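Local coordinates for DPS family protein (Vibrio cholerae O1 biovar El Tor, PDB 3IQ1), which probably oxidises and stores iron, as a member of the ferritin-like diiron-carboxylate Dps family whose subunits assemble into a twelve-chain shell, at the interface of chains A and B and the interface of chains A and C. Residues are numbered along the deposited sequence; one frame, centred on the assembly and turned at random. Chains: chain A/B/C, DPS family protein.

Contact 1: the interface of chains A and B. Residues chain A 118, 122, 148-149, 151-152; chain B 8-9, 73, 76.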
ATOM      1  N   LEU A 118     -17.128 -30.731 -10.493  1.00  3.91           N
ATOM      2  CA  LEU A 118     -18.437 -30.399  -9.927  1.00  4.14           C
ATOM      3  C   LEU A 118     -19.227 -31.669  -9.535  1.00  5.05           C
ATOM      4  O   LEU A 118     -19.785 -31.714  -8.443  1.00  5.83           O
ATOM      5  CB  LEU A 118     -19.281 -29.555 -10.901  1.00  4.30           C
ATOM      6  CG  LEU A 118     -18.822 -28.125 -11.057  1.00  4.37           C
ATOM      7  CD1 LEU A 118     -19.554 -27.480 -12.209  1.00  6.69           C
ATOM      8  CD2 LEU A 118     -19.088 -27.359  -9.761  1.00  4.77           C
ATOM      9  N   ARG A 122     -20.211 -32.530  -5.687  1.00  4.02           N
ATOM     10  CA  ARG A 122     -21.610 -32.661  -5.263  1.00  4.03           C
ATOM     11  C   ARG A 122     -21.798 -34.008  -4.519  1.00  3.28           C
ATOM     12  O   ARG A 122     -22.543 -34.046  -3.535  1.00  4.15           O
ATOM     13  CB  ARG A 122     -22.547 -32.567  -6.480  1.00  4.17           C
ATOM     14  CG  ARG A 122     -22.608 -31.144  -7.052  1.00  4.04           C
ATOM     15  CD  ARG A 122     -23.283 -31.118  -8.356  1.00  4.30           C
ATOM     16  NE  ARG A 122     -23.344 -29.767  -8.894  1.00  3.36           N
ATOM     17  CZ  ARG A 122     -23.211 -29.470 -10.177  1.00  7.03           C
ATOM     18  NH1 ARG A 122     -22.980 -30.412 -11.090  1.00  8.49           N
ATOM     19  NH2 ARG A 122     -23.284 -28.184 -10.536  1.00  5.55           N
ATOM     20  N   GLU A 148     -19.190 -23.404 -10.631  1.00  5.04           N
ATOM     21  CA  GLU A 148     -20.406 -23.165 -11.403  1.00  5.47           C
ATOM     22  C   GLU A 148     -20.348 -21.837 -12.128  1.00  5.48           C
ATOM     23  O   GLU A 148     -20.609 -21.800 -13.329  1.00  5.18           O
ATOM     24  CB  GLU A 148     -21.663 -23.279 -10.566  1.00  5.34           C
ATOM     25  CG  GLU A 148     -21.978 -24.691 -10.099  1.00  5.05           C
ATOM     26  CD  GLU A 148     -23.186 -24.782  -9.201  1.00  6.13           C
ATOM     27  OE1 GLU A 148     -23.521 -23.762  -8.536  1.00  7.10           O
ATOM     28  OE2 GLU A 148     -23.749 -25.886  -9.001  1.00  5.83           O
ATOM     29  N   LYS A 149     -19.927 -20.785 -11.422  1.00  4.89           N
ATOM     30  CA  LYS A 149     -19.763 -19.481 -12.027  1.00  5.36           C
ATOM     31  C   LYS A 149     -18.757 -19.547 -13.203  1.00  5.57           C
ATOM     32  O   LYS A 149     -18.985 -18.987 -14.276  1.00  4.49           O
ATOM     33  CB  LYS A 149     -19.331 -18.440 -11.014  1.00  5.07           C
ATOM     34  CG  LYS A 149     -19.255 -17.037 -11.580  1.00  6.70           C
ATOM     35  CD  LYS A 149     -18.727 -16.065 -10.536  1.00 10.76           C
ATOM     36  CE  LYS A 149     -18.426 -14.720 -11.142  1.00 16.24           C
ATOM     37  NZ  LYS A 149     -17.817 -13.775 -10.105  1.00 18.20           N
ATOM     38  N   VAL A 151     -17.819 -22.129 -14.972  1.00  7.11           N
ATOM     39  CA  VAL A 151     -18.356 -22.885 -16.086  1.00  7.28           C
ATOM     40  C   VAL A 151     -19.297 -22.050 -16.941  1.00  8.17           C
ATOM     41  O   VAL A 151     -19.261 -22.129 -18.186  1.00  8.89           O
ATOM     42  CB  VAL A 151     -19.006 -24.159 -15.605  1.00  6.94           C
ATOM     43  CG1 VAL A 151     -19.845 -24.827 -16.715  1.00  5.40           C
ATOM     44  CG2 VAL A 151     -17.866 -25.117 -15.146  1.00  6.95           C
ATOM     45  N   TRP A 152     -20.091 -21.171 -16.331  1.00  8.92           N
ATOM     46  CA  TRP A 152     -20.911 -20.251 -17.105  1.00  8.87           C
ATOM     47  C   TRP A 152     -20.027 -19.375 -17.996  1.00  9.31           C
ATOM     48  O   TRP A 152     -20.252 -19.253 -19.224  1.00  8.80           O
ATOM     49  CB  TRP A 152     -21.791 -19.387 -16.166  1.00  8.95           C
ATOM     50  CG  TRP A 152     -22.061 -18.025 -16.726  1.00  8.93           C
ATOM     51  CD1 TRP A 152     -22.686 -17.729 -17.918  1.00 12.23           C
ATOM     52  CD2 TRP A 152     -21.667 -16.781 -16.180  1.00  8.16           C
ATOM     53  NE1 TRP A 152     -22.657 -16.393 -18.159  1.00 11.53           N
ATOM     54  CE2 TRP A 152     -22.076 -15.766 -17.098  1.00  9.90           C
ATOM     55  CE3 TRP A 152     -21.014 -16.400 -15.018  1.00  8.97           C
ATOM     56  CZ2 TRP A 152     -21.848 -14.448 -16.863  1.00  9.31           C
ATOM     57  CZ3 TRP A 152     -20.823 -15.075 -14.781  1.00  9.83           C
ATOM     58  CH2 TRP A 152     -21.223 -14.107 -15.709  1.00 10.84           C
TER
ATOM     59  N   LEU B   8     -25.909 -26.327 -18.388  1.00  5.27           N
ATOM     60  CA  LEU B   8     -24.484 -26.372 -18.609  1.00  5.60           C
ATOM     61  C   LEU B   8     -23.714 -26.689 -17.326  1.00  5.38           C
ATOM     62  O   LEU B   8     -22.663 -27.263 -17.384  1.00  6.16           O
ATOM     63  CB  LEU B   8     -23.997 -25.038 -19.200  1.00  6.04           C
ATOM     64  CG  LEU B   8     -24.476 -24.813 -20.655  1.00 11.03           C
ATOM     65  CD1 LEU B   8     -24.240 -23.396 -21.095  1.00 13.61           C
ATOM     66  CD2 LEU B   8     -23.852 -25.813 -21.627  1.00 14.40           C
ATOM     67  N   ILE B   9     -24.219 -26.261 -16.184  1.00  6.52           N
ATOM     68  CA  ILE B   9     -23.547 -26.590 -14.905  1.00  7.17           C
ATOM     69  C   ILE B   9     -23.931 -27.958 -14.350  1.00  7.44           C
ATOM     70  O   ILE B   9     -23.446 -28.343 -13.277  1.00  9.50           O
ATOM     71  CB  ILE B   9     -23.686 -25.492 -13.795  1.00  7.88           C
ATOM     72  CG1 ILE B   9     -25.142 -25.309 -13.368  1.00  8.72           C
ATOM     73  CG2 ILE B   9     -23.082 -24.185 -14.376  1.00  7.76           C
ATOM     74  CD1 ILE B   9     -25.343 -24.396 -12.141  1.00 10.02           C
ATOM     75  N   ARG B  73     -25.636 -15.217 -10.806  1.00  7.12           N
ATOM     76  CA  ARG B  73     -26.188 -16.518 -10.430  1.00  6.58           C
ATOM     77  C   ARG B  73     -27.272 -16.969 -11.406  1.00  6.80           C
ATOM     78  O   ARG B  73     -27.288 -18.134 -11.791  1.00  6.68           O
ATOM     79  CB  ARG B  73     -26.696 -16.533  -8.989  1.00  6.23           C
ATOM     80  CG  ARG B  73     -27.139 -17.915  -8.513  1.00  5.92           C
ATOM     81  CD  ARG B  73     -25.972 -18.861  -8.340  1.00  7.18           C
ATOM     82  NE  ARG B  73     -26.386 -20.260  -8.226  1.00  6.28           N
ATOM     83  CZ  ARG B  73     -25.581 -21.295  -8.453  1.00  7.98           C
ATOM     84  NH1 ARG B  73     -24.311 -21.110  -8.772  1.00  8.35           N
ATOM     85  NH2 ARG B  73     -26.058 -22.529  -8.382  1.00  7.60           N
ATOM     86  N   THR B  76     -25.627 -18.159 -14.439  1.00  5.60           N
ATOM     87  CA  THR B  76     -24.981 -19.410 -14.110  1.00  5.86           C
ATOM     88  C   THR B  76     -25.957 -20.603 -14.194  1.00  5.85           C
ATOM     89  O   THR B  76     -25.556 -21.711 -14.520  1.00  6.21           O
ATOM     90  CB  THR B  76     -24.286 -19.307 -12.738  1.00  4.53           C
ATOM     91  OG1 THR B  76     -23.257 -18.275 -12.855  1.00  6.58           O
ATOM     92  CG2 THR B  76     -23.644 -20.601 -12.271  1.00  4.76           C
TER
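Helix 134-158 of chain A, part of the ferritin-like helical bundle, meets the N-terminal segment and helix 49-76 of chain B through A:Glu148, which illustrates how one carboxylate can serve both sides of a subunit boundary. B:Arg73 grips A:Glu148 OE1 end-on, with NH1 at 2.8 Å and NH2 donating to the same oxygen. NH1 comes from the anti side, tilted out of the carboxylate plane, and NH2 from higher above the same face; the carboxylate and guanidinium planes lie 28° apart. The other oxygen, A:Glu148 OE2, offers its anti lone pair to A:Arg122 NH2 at 2.8 Å, in the plane of that guanidinium and within a same-chain salt bridge. A:Arg122 NH2 also donates to the backbone carbonyl B:Ile9 O at 2.8 Å, so the arginine links the acid to the N-terminal segment. In B:Ile9, CG1 sits between the backbone N and carbonyl carbon (chi1 64°), a torsion that goes with CD1 turned towards the carboxylate, 3.7 Å from A:Glu148 CD, the side chains crossing nearly at right angles. Alongside, B:Thr76 CG2 packs against A:Glu148 CB. B:Thr76 OG1 faces A:Trp152 CE3 at 3.6 Å. The carboxylate, flanked by two arginines, would be expected to stay charged. The cluster ties two subunits of the dodecamer together.

Contact 2: the interface of chains A and B. Residues chain A 125, 141, 144-145; chain B 134-135, 138.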
ATOM      1  N   LEU A 125     -20.278 -33.608  -1.108  1.00  5.80           N
ATOM      2  CA  LEU A 125     -21.171 -32.749  -0.318  1.00  5.67           C
ATOM      3  C   LEU A 125     -22.348 -33.543   0.243  1.00  6.31           C
ATOM      4  O   LEU A 125     -22.718 -33.433   1.424  1.00  6.05           O
ATOM      5  CB  LEU A 125     -21.658 -31.586  -1.188  1.00  6.58           C
ATOM      6  CG  LEU A 125     -22.695 -30.670  -0.547  1.00  5.66           C
ATOM      7  CD1 LEU A 125     -22.097 -29.965   0.605  1.00 10.14           C
ATOM      8  CD2 LEU A 125     -23.185 -29.685  -1.639  1.00  9.77           C
ATOM      9  N   SER A 141     -19.117 -26.783  -0.792  1.00  5.27           N
ATOM     10  CA  SER A 141     -20.040 -25.728  -1.122  1.00  5.55           C
ATOM     11  C   SER A 141     -19.299 -24.554  -1.794  1.00  6.06           C
ATOM     12  O   SER A 141     -19.728 -24.011  -2.827  1.00  4.78           O
ATOM     13  CB  SER A 141     -20.720 -25.255   0.140  1.00  7.00           C
ATOM     14  OG  SER A 141     -21.613 -24.204  -0.117  1.00  8.47           O
ATOM     15  N   ILE A 144     -18.042 -25.635  -5.323  1.00  4.90           N
ATOM     16  CA  ILE A 144     -19.127 -25.758  -6.282  1.00  4.40           C
ATOM     17  C   ILE A 144     -19.587 -24.395  -6.728  1.00  5.49           C
ATOM     18  O   ILE A 144     -19.764 -24.143  -7.921  1.00  4.57           O
ATOM     19  CB  ILE A 144     -20.304 -26.606  -5.664  1.00  4.63           C
ATOM     20  CG1 ILE A 144     -19.878 -28.046  -5.558  1.00  4.68           C
ATOM     21  CG2 ILE A 144     -21.640 -26.500  -6.471  1.00  6.81           C
ATOM     22  CD1 ILE A 144     -20.733 -28.822  -4.628  1.00  6.31           C
ATOM     23  N   ARG A 145     -19.845 -23.505  -5.783  1.00  5.76           N
ATOM     24  CA  ARG A 145     -20.396 -22.205  -6.174  1.00  5.33           C
ATOM     25  C   ARG A 145     -19.420 -21.428  -7.075  1.00  5.56           C
ATOM     26  O   ARG A 145     -19.864 -20.775  -8.049  1.00  5.14           O
ATOM     27  CB  ARG A 145     -20.851 -21.390  -4.960  1.00  5.92           C
ATOM     28  CG  ARG A 145     -19.751 -20.860  -4.151  1.00  7.57           C
ATOM     29  CD  ARG A 145     -20.243 -20.366  -2.779  1.00  8.77           C
ATOM     30  NE  ARG A 145     -21.067 -19.180  -2.937  1.00  8.71           N
ATOM     31  CZ  ARG A 145     -21.378 -18.346  -1.927  1.00 10.36           C
ATOM     32  NH1 ARG A 145     -20.942 -18.565  -0.696  1.00 13.57           N
ATOM     33  NH2 ARG A 145     -22.096 -17.295  -2.167  1.00 14.11           N
TER
ATOM     34  N   GLU B 134     -26.824 -26.296  -4.253  1.00  7.67           N
ATOM     35  CA  GLU B 134     -25.910 -25.731  -3.240  1.00  7.55           C
ATOM     36  C   GLU B 134     -25.371 -24.332  -3.602  1.00  6.88           C
ATOM     37  O   GLU B 134     -25.208 -23.509  -2.723  1.00  7.47           O
ATOM     38  CB  GLU B 134     -24.729 -26.662  -3.003  1.00  8.88           C
ATOM     39  CG  GLU B 134     -23.792 -26.210  -1.910  1.00  8.74           C
ATOM     40  CD  GLU B 134     -24.491 -26.103  -0.544  1.00 12.58           C
ATOM     41  OE1 GLU B 134     -25.512 -26.831  -0.312  1.00 12.57           O
ATOM     42  OE2 GLU B 134     -24.009 -25.275   0.259  1.00  9.95           O
ATOM     43  N   GLY B 135     -25.032 -24.100  -4.850  1.00  6.88           N
ATOM     44  CA  GLY B 135     -24.570 -22.774  -5.217  1.00  7.28           C
ATOM     45  C   GLY B 135     -25.582 -21.671  -4.965  1.00  6.70           C
ATOM     46  O   GLY B 135     -25.233 -20.563  -4.533  1.00  7.99           O
ATOM     47  N   ALA B 138     -25.983 -21.390  -1.041  1.00  5.90           N
ATOM     48  CA  ALA B 138     -24.848 -20.723  -0.396  1.00  6.30           C
ATOM     49  C   ALA B 138     -24.934 -19.204  -0.548  1.00  7.06           C
ATOM     50  O   ALA B 138     -24.617 -18.466   0.390  1.00  7.41           O
ATOM     51  CB  ALA B 138     -23.519 -21.263  -0.921  1.00  7.10           C
TER
HETATM   52  O   HOH W   1     -23.165 -18.803  -5.043  1.00 14.79           O
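With OG anti to its backbone N (chi1 179°), A:Ser141 directs its hydroxyl at chain B, where B:Glu134, bent at chi2 (61°), brings its carboxylate round to meet it. The hydroxyl of A:Ser141 donates from OG to B:Glu134 OE2 at 2.7 Å, and OE2 accepts through its anti lone pair, the one turned away from the other carboxylate oxygen. The methylene portion of the glutamate serves a second purpose: B:Glu134 CG lies 3.5 Å from A:Leu125 CD2, one methyl branch of a leucine on helix 103-131 whose side chain crosses the acid at a slant. Thus the same residue is held by a polar tip and an apolar stem. B:Glu134 and B:Gly135 open helix 134-158 of chain B. On the other side of the patch, B:Ala138 CB lies against one face of the A:Arg145 guanidinium, towards its rim, 3.8 Å from A:Arg145 CZ. The CB of A:Arg145 packs 4.0 Å from B:Gly135 CA. A water also bridges the two chains, lying 3.0 Å from A:Arg145 NE and 2.8 Å from the carbonyl oxygen B:Gly135 O. Together these groups fix the start of one subunit's last helix against the middle of its neighbour's, helping to hold the shell together.

Contact 3: the interface of chains A and C. Residues chain A 55, 152-153, 156-157; chain C 44, 49-50, 53.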
ATOM      1  N   LYS A  55      -5.494 -15.781 -18.777  1.00 10.87           N
ATOM      2  CA  LYS A  55      -6.691 -16.411 -18.220  1.00  9.68           C
ATOM      3  C   LYS A  55      -6.391 -17.828 -17.691  1.00  8.95           C
ATOM      4  O   LYS A  55      -6.836 -18.205 -16.605  1.00  8.64           O
ATOM      5  CB  LYS A  55      -7.806 -16.455 -19.245  1.00 10.49           C
ATOM      6  CG  LYS A  55      -9.097 -17.097 -18.775  1.00  9.66           C
ATOM      7  CD  LYS A  55      -9.699 -16.489 -17.536  1.00  9.78           C
ATOM      8  CE  LYS A  55     -10.098 -15.072 -17.781  1.00  9.92           C
ATOM      9  NZ  LYS A  55     -10.746 -14.405 -16.568  1.00 10.38           N
ATOM     10  N   TRP A 152     -20.091 -21.171 -16.331  1.00  8.92           N
ATOM     11  CA  TRP A 152     -20.911 -20.251 -17.105  1.00  8.87           C
ATOM     12  C   TRP A 152     -20.027 -19.375 -17.996  1.00  9.31           C
ATOM     13  O   TRP A 152     -20.252 -19.253 -19.224  1.00  8.80           O
ATOM     14  CB  TRP A 152     -21.791 -19.387 -16.166  1.00  8.95           C
ATOM     15  CG  TRP A 152     -22.061 -18.025 -16.726  1.00  8.93           C
ATOM     16  CD1 TRP A 152     -22.686 -17.729 -17.918  1.00 12.23           C
ATOM     17  CD2 TRP A 152     -21.667 -16.781 -16.180  1.00  8.16           C
ATOM     18  NE1 TRP A 152     -22.657 -16.393 -18.159  1.00 11.53           N
ATOM     19  CE2 TRP A 152     -22.076 -15.766 -17.098  1.00  9.90           C
ATOM     20  CE3 TRP A 152     -21.014 -16.400 -15.018  1.00  8.97           C
ATOM     21  CZ2 TRP A 152     -21.848 -14.448 -16.863  1.00  9.31           C
ATOM     22  CZ3 TRP A 152     -20.823 -15.075 -14.781  1.00  9.83           C
ATOM     23  CH2 TRP A 152     -21.223 -14.107 -15.709  1.00 10.84           C
HETATM   24  N   MSE A 153     -18.992 -18.795 -17.413  1.00  7.76           N
HETATM   25  CA  MSE A 153     -18.092 -17.907 -18.155  1.00  8.31           C
HETATM   26  C   MSE A 153     -17.348 -18.619 -19.308  1.00  8.57           C
HETATM   27  O   MSE A 153     -17.271 -18.094 -20.417  1.00  7.74           O
HETATM   28  CB  MSE A 153     -17.101 -17.268 -17.222  1.00  7.67           C
HETATM   29  CG  MSE A 153     -17.739 -16.423 -16.171  1.00  7.88           C
HETATM   30 SE   MSE A 153     -16.517 -15.418 -15.076  0.95 11.79          SE
HETATM   31  CE  MSE A 153     -17.760 -14.126 -14.704  1.00 14.10           C
ATOM     32  N   ALA A 156     -19.708 -19.250 -22.030  1.00  8.22           N
ATOM     33  CA  ALA A 156     -20.122 -18.020 -22.718  1.00  8.07           C
ATOM     34  C   ALA A 156     -19.090 -17.682 -23.783  1.00  7.63           C
ATOM     35  O   ALA A 156     -19.437 -17.322 -24.918  1.00  7.50           O
ATOM     36  CB  ALA A 156     -20.267 -16.880 -21.745  1.00  7.02           C
ATOM     37  N   TRP A 157     -17.813 -17.835 -23.428  1.00  7.60           N
ATOM     38  CA  TRP A 157     -16.716 -17.592 -24.350  1.00  7.59           C
ATOM     39  C   TRP A 157     -16.821 -18.510 -25.572  1.00  8.75           C
ATOM     40  O   TRP A 157     -16.531 -18.101 -26.701  1.00  9.96           O
ATOM     41  CB  TRP A 157     -15.364 -17.777 -23.624  1.00  7.71           C
ATOM     42  CG  TRP A 157     -14.157 -17.391 -24.409  1.00  6.97           C
ATOM     43  CD1 TRP A 157     -13.482 -16.227 -24.320  1.00  8.44           C
ATOM     44  CD2 TRP A 157     -13.446 -18.195 -25.350  1.00  9.12           C
ATOM     45  NE1 TRP A 157     -12.390 -16.243 -25.140  1.00  8.87           N
ATOM     46  CE2 TRP A 157     -12.336 -17.443 -25.781  1.00  8.36           C
ATOM     47  CE3 TRP A 157     -13.612 -19.487 -25.838  1.00 11.45           C
ATOM     48  CZ2 TRP A 157     -11.444 -17.908 -26.730  1.00 10.42           C
ATOM     49  CZ3 TRP A 157     -12.696 -19.959 -26.795  1.00 11.92           C
ATOM     50  CH2 TRP A 157     -11.624 -19.156 -27.215  1.00 13.12           C
TER
ATOM     51  N   ILE C  44     -23.276 -10.476 -22.592  1.00  7.73           N
ATOM     52  CA  ILE C  44     -22.297 -10.713 -23.646  1.00  6.92           C
ATOM     53  C   ILE C  44     -21.961 -12.216 -23.747  1.00  7.05           C
ATOM     54  O   ILE C  44     -21.829 -12.918 -22.721  1.00  7.28           O
ATOM     55  CB  ILE C  44     -21.026  -9.852 -23.398  1.00  6.06           C
ATOM     56  CG1 ILE C  44     -20.037  -9.974 -24.549  1.00  7.10           C
ATOM     57  CG2 ILE C  44     -20.303 -10.229 -22.059  1.00  6.38           C
ATOM     58  CD1 ILE C  44     -20.508  -9.492 -25.987  1.00  7.85           C
ATOM     59  N   PHE C  49     -16.108 -12.396 -24.653  1.00  8.83           N
ATOM     60  CA  PHE C  49     -16.656 -12.419 -23.321  1.00  8.31           C
ATOM     61  C   PHE C  49     -15.785 -11.735 -22.243  1.00  9.75           C
ATOM     62  O   PHE C  49     -16.278 -10.871 -21.552  1.00 10.04           O
ATOM     63  CB  PHE C  49     -17.001 -13.820 -22.866  1.00  9.13           C
ATOM     64  CG  PHE C  49     -17.577 -13.841 -21.511  1.00  6.69           C
ATOM     65  CD1 PHE C  49     -18.884 -13.512 -21.333  1.00  8.12           C
ATOM     66  CD2 PHE C  49     -16.809 -14.146 -20.414  1.00  6.99           C
ATOM     67  CE1 PHE C  49     -19.457 -13.504 -20.065  1.00  9.92           C
ATOM     68  CE2 PHE C  49     -17.334 -14.091 -19.164  1.00  8.10           C
ATOM     69  CZ  PHE C  49     -18.662 -13.748 -18.971  1.00  8.01           C
ATOM     70  N   PHE C  50     -14.559 -12.177 -22.046  1.00  9.87           N
ATOM     71  CA  PHE C  50     -13.775 -11.668 -20.905  1.00 10.34           C
ATOM     72  C   PHE C  50     -13.436 -10.207 -21.091  1.00 10.04           C
ATOM     73  O   PHE C  50     -13.546  -9.399 -20.155  1.00 10.25           O
ATOM     74  CB  PHE C  50     -12.502 -12.508 -20.687  1.00 11.52           C
ATOM     75  CG  PHE C  50     -12.799 -13.922 -20.267  1.00 12.23           C
ATOM     76  CD1 PHE C  50     -13.398 -14.166 -19.064  1.00  9.98           C
ATOM     77  CD2 PHE C  50     -12.484 -14.982 -21.103  1.00 14.76           C
ATOM     78  CE1 PHE C  50     -13.685 -15.475 -18.662  1.00 11.38           C
ATOM     79  CE2 PHE C  50     -12.764 -16.281 -20.723  1.00 15.19           C
ATOM     80  CZ  PHE C  50     -13.383 -16.510 -19.523  1.00 11.66           C
ATOM     81  N   HIS C  53     -16.839  -8.190 -20.920  1.00  9.82           N
ATOM     82  CA  HIS C  53     -17.450  -8.245 -19.594  1.00 10.60           C
ATOM     83  C   HIS C  53     -16.681  -7.226 -18.719  1.00 10.52           C
ATOM     84  O   HIS C  53     -17.271  -6.421 -17.987  1.00 12.15           O
ATOM     85  CB  HIS C  53     -17.342  -9.718 -19.102  1.00 10.19           C
ATOM     86  CG  HIS C  53     -17.915 -10.020 -17.765  1.00 10.68           C
ATOM     87  ND1 HIS C  53     -19.271 -10.165 -17.545  1.00 15.59           N
ATOM     88  CD2 HIS C  53     -17.313 -10.308 -16.589  1.00 10.89           C
ATOM     89  CE1 HIS C  53     -19.473 -10.477 -16.276  1.00 11.61           C
ATOM     90  NE2 HIS C  53     -18.310 -10.561 -15.666  1.00 13.12           N
TER
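The side-chain amino nitrogen A:Lys55 NZ lies 3.6 Å from C:Phe50 CD1, beside an aromatic ring; in this patch no nitrogen or oxygen of one chain comes within bonding distance of the other. The contact shows how a subunit seam can be built by shape and aromatic packing. A:Lys55 bends at chi2 and chi3 to lay CE over the centre of the phenylalanine face, 3.7 Å from the ring centroid, a CH-pi contact. C:Phe49 CD2 touches the opposite face of C:Phe50 near its rim, so the ring lies between the lysine and its own neighbour. At its rim, C:Phe50 CD2 meets A:Trp157 CD1 of the indole at 3.6 Å, the side chains crossing near a right angle. C:Phe49, with CG anti to its backbone N (chi1 -179°), pushes its ring against helix 134-158 of chain A. C:Phe49 CD1 touches A:Ala156 CB at 3.7 Å, and C:Phe49 CE2 reaches the selenomethionine A:Met153 CB at 3.7 Å. The ring tip, C:Phe49 CZ, approaches A:Trp152 CZ2 at 3.9 Å. C:His53 stands one helical turn further on, at the position of a conserved ferroxidase histidine of the Dps family. Its imidazole NE2 lies 3.7 Å from the terminal methyl CE of A:Met153.

Helix 134-158 of chain A runs through all three contacts, meeting chain B at contacts 1 and 2 and chain C at contact 3. The C-alpha centres of contacts 1 and 2 lie about 10 Å apart, and those of contacts 1 and 3 about 13 Å apart, with A:Trp152 shared by the latter pair. Contacts 2 and 3 are about 21 Å apart. Contacts 1 and 2 mix polar bonds with packing and draw on helix 103-131 of chain A, while contact 3 is mainly aromatic; helix 49-76 serves contacts 1 and 3. One helix thus joins three subunits, helping to close the twelve-chain assembly.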